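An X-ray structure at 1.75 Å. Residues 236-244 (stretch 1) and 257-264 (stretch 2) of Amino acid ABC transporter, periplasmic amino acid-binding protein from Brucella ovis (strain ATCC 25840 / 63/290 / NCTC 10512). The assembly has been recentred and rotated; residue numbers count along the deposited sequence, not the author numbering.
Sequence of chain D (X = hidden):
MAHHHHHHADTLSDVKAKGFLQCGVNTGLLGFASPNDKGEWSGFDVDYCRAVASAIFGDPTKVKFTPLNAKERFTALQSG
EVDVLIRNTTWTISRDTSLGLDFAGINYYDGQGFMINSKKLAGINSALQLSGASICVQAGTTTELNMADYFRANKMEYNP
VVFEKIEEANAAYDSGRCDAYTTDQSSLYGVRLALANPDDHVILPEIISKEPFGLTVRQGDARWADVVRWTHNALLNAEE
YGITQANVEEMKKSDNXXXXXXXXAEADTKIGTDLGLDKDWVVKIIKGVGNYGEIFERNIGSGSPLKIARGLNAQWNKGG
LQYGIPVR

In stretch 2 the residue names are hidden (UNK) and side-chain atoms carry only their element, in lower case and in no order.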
# COMPACT_ATOMS: atom_id res chain seq x y z
N LEU D 236 -8.63 -0.28 9.27
CA LEU D 236 -7.75 0.88 9.45
C LEU D 236 -8.54 2.18 9.63
O LEU D 236 -8.26 2.95 10.55
CB LEU D 236 -6.80 1.01 8.26
CG LEU D 236 -5.74 -0.09 8.14
CD1 LEU D 236 -4.84 0.11 6.90
CD2 LEU D 236 -4.88 -0.20 9.42
N ASN D 237 -9.51 2.43 8.75
CA ASN D 237 -10.30 3.66 8.85
C ASN D 237 -11.03 3.74 10.19
O ASN D 237 -11.07 4.81 10.81
CB ASN D 237 -11.31 3.76 7.69
CG ASN D 237 -10.72 4.42 6.45
OD1 ASN D 237 -10.62 5.64 6.37
ND2 ASN D 237 -10.30 3.60 5.49
N ALA D 238 -11.59 2.62 10.64
CA ALA D 238 -12.32 2.59 11.91
C ALA D 238 -11.41 2.99 13.06
O ALA D 238 -11.79 3.79 13.91
CB ALA D 238 -12.93 1.22 12.16
N GLU D 239 -10.19 2.46 13.08
CA GLU D 239 -9.28 2.85 14.16
C GLU D 239 -8.98 4.35 14.06
O GLU D 239 -9.05 5.06 15.07
CB GLU D 239 -7.97 2.06 14.15
CG GLU D 239 -7.13 2.42 15.39
CD GLU D 239 -5.72 1.86 15.39
OE1 GLU D 239 -5.23 1.39 14.34
OE2 GLU D 239 -5.11 1.90 16.48
N GLU D 240 -8.69 4.83 12.86
CA GLU D 240 -8.39 6.25 12.67
C GLU D 240 -9.53 7.15 13.16
O GLU D 240 -9.30 8.25 13.70
CB GLU D 240 -8.10 6.55 11.19
CG GLU D 240 -7.61 7.99 10.97
CD GLU D 240 -7.45 8.36 9.49
OE1 GLU D 240 -7.20 7.45 8.68
OE2 GLU D 240 -7.59 9.56 9.17
N TYR D 241 -10.77 6.68 13.02
CA TYR D 241 -11.93 7.48 13.40
C TYR D 241 -12.43 7.17 14.82
O TYR D 241 -13.46 7.67 15.24
CB TYR D 241 -13.08 7.28 12.40
CG TYR D 241 -12.78 7.66 10.96
CD1 TYR D 241 -11.73 8.50 10.63
CD2 TYR D 241 -13.57 7.17 9.93
CE1 TYR D 241 -11.48 8.85 9.30
CE2 TYR D 241 -13.33 7.51 8.60
CZ TYR D 241 -12.28 8.35 8.29
OH TYR D 241 -12.04 8.68 6.97
N GLY D 242 -11.68 6.36 15.57
CA GLY D 242 -12.04 6.06 16.95
C GLY D 242 -13.27 5.19 17.11
O GLY D 242 -13.98 5.27 18.13
N ILE D 243 -13.53 4.36 16.10
CA ILE D 243 -14.66 3.43 16.12
C ILE D 243 -14.17 2.08 16.61
O ILE D 243 -13.25 1.49 16.02
CB ILE D 243 -15.32 3.30 14.74
CG1 ILE D 243 -15.78 4.66 14.24
CG2 ILE D 243 -16.54 2.35 14.82
CD1 ILE D 243 -16.03 4.70 12.76
N THR D 244 -14.78 1.61 17.68
CA THR D 244 -14.34 0.40 18.36
C THR D 244 -15.47 -0.62 18.43
O THR D 244 -16.63 -0.30 18.16
CB THR D 244 -13.85 0.70 19.79
OG1 THR D 244 -14.94 1.19 20.58
CG2 THR D 244 -12.75 1.77 19.76
N UNK D 257 -19.69 13.20 8.86
CA UNK D 257 -20.00 12.59 7.56
C UNK D 257 -19.12 11.40 7.22
O UNK D 257 -19.64 10.42 6.68
c UNK D 257 -19.78 13.74 6.57
c UNK D 257 -19.50 14.66 8.74
c UNK D 257 -20.04 14.98 7.37
N UNK D 258 -17.83 11.47 7.52
CA UNK D 258 -16.93 10.34 7.23
C UNK D 258 -17.37 9.08 7.97
O UNK D 258 -17.31 7.98 7.43
c UNK D 258 -15.49 10.67 7.61
c UNK D 258 -14.88 11.74 6.73
o UNK D 258 -15.50 12.11 5.71
o UNK D 258 -13.78 12.22 7.07
N UNK D 259 -17.81 9.24 9.22
CA UNK D 259 -18.19 8.11 10.04
C UNK D 259 -19.54 7.55 9.60
O UNK D 259 -19.73 6.33 9.51
c UNK D 259 -18.75 7.37 12.38
c UNK D 259 -16.71 9.33 13.45
c UNK D 259 -18.21 8.50 11.53
c UNK D 259 -16.79 8.88 11.97
N UNK D 260 -20.46 8.46 9.30
CA UNK D 260 -21.79 8.08 8.82
C UNK D 260 -21.67 7.26 7.54
O UNK D 260 -22.35 6.24 7.37
n UNK D 260 -26.03 12.20 8.88
c UNK D 260 -22.64 9.33 8.59
c UNK D 260 -24.04 9.04 8.06
c UNK D 260 -24.83 10.32 7.81
c UNK D 260 -25.04 11.10 9.08
N UNK D 261 -20.79 7.70 6.64
CA UNK D 261 -20.58 7.03 5.37
C UNK D 261 -19.90 5.68 5.59
O UNK D 261 -20.32 4.66 5.02
c UNK D 261 -17.40 10.04 3.00
n UNK D 261 -17.61 8.81 2.53
n UNK D 261 -16.18 10.40 3.41
c UNK D 261 -19.76 7.92 4.42
n UNK D 261 -18.40 10.92 3.04
c UNK D 261 -19.53 7.32 3.04
c UNK D 261 -18.91 8.33 2.06
N UNK D 262 -18.87 5.66 6.43
CA UNK D 262 -18.16 4.41 6.75
C UNK D 262 -19.11 3.37 7.32
O UNK D 262 -19.07 2.20 6.94
c UNK D 262 -16.19 3.43 8.12
c UNK D 262 -15.41 2.91 6.90
c UNK D 262 -15.26 3.71 9.30
c UNK D 262 -17.02 4.67 7.74
N UNK D 263 -19.98 3.78 8.24
CA UNK D 263 -20.81 2.81 8.95
C UNK D 263 -22.15 2.54 8.25
O UNK D 263 -23.01 1.86 8.80
c UNK D 263 -19.99 3.78 12.60
c UNK D 263 -19.74 3.39 11.16
c UNK D 263 -21.06 3.27 10.39
c UNK D 263 -18.96 2.07 11.10
N UNK D 264 -22.30 3.04 7.02
CA UNK D 264 -23.48 2.76 6.22
C UNK D 264 -24.75 3.47 6.68
O UNK D 264 -25.86 3.01 6.40

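Position 257 carries three side-chain carbons that close a ring onto its own backbone N, and it lies out of reach of stretch 1: this is Pro257. Its fixed phi, here -60°, suits the first turn of a helix, where the missing amide hydrogen costs little.

Position 258 has two side-chain carbons, the second bearing two oxygens. Its CB points toward stretch 1 and lies obliquely to the Tyr241 ring, and one oxygen comes 3.9 Å from OH of Tyr241, a packing contact rather than a hydrogen bond. This is Asp258, a short carboxylate that can set its CB beside the ring while its oxygens stay at a partly exposed site.

At position 259 four carbons fork at the first, with one arm two carbons long. The first carbon of that arm lies 4.1 Å from CB of Tyr241, and the one-carbon arm lies 3.8 Å from CD1 of Ile243. This is Ile259; branching at CB places carbon close to the backbone on two sides, so one residue can meet both neighbours.

Position 260 shows four carbons in a row ending in nitrogen, out of reach of stretch 1, hence Lys260. This suits a charged group at a partly exposed site.

Position 261 has three carbons, a nitrogen, and a carbon carrying two more nitrogens, and makes no contact with stretch 1. It is Arg261, whose guanidinium reaches back one helical turn: NH2 of Arg261 donates to OD1 of Asp258 at 2.9 Å in a salt bridge.

Position 262 has four carbons forked at the second and points toward stretch 1. One terminal carbon is 3.7 Å from CD1 of Ile243 and 3.9 Å from CD2 of Tyr241; the other comes within 4.3 Å of CB of Asn237. This is Leu262, buried, its fork one carbon beyond CB letting the methyls reach across the gap.

The same fork recurs at position 263. CB points sideways, yet a terminal carbon comes 4.1 Å from CD1 of Ile243. This is Leu263, whose fork beyond CB brings a methyl to Ile243 at a buried site.

Position 264 has no side-chain atoms and is Gly264. Its phi of 73° is readily adopted by glycine, and its N donates a hydrogen bond to O of Arg261 at 3.2 Å.

The contact therefore works mainly by apolar packing, without a hydrogen bond between the stretches. Ile243 CD1 meets three aliphatic side chains, those of Ile259, Leu262 and Leu263, while Tyr241 packs against Asp258, Ile259 and Leu262; together the stretches bury 335 Å².

Stretch 2, residues 257-264: PDIKRLLG
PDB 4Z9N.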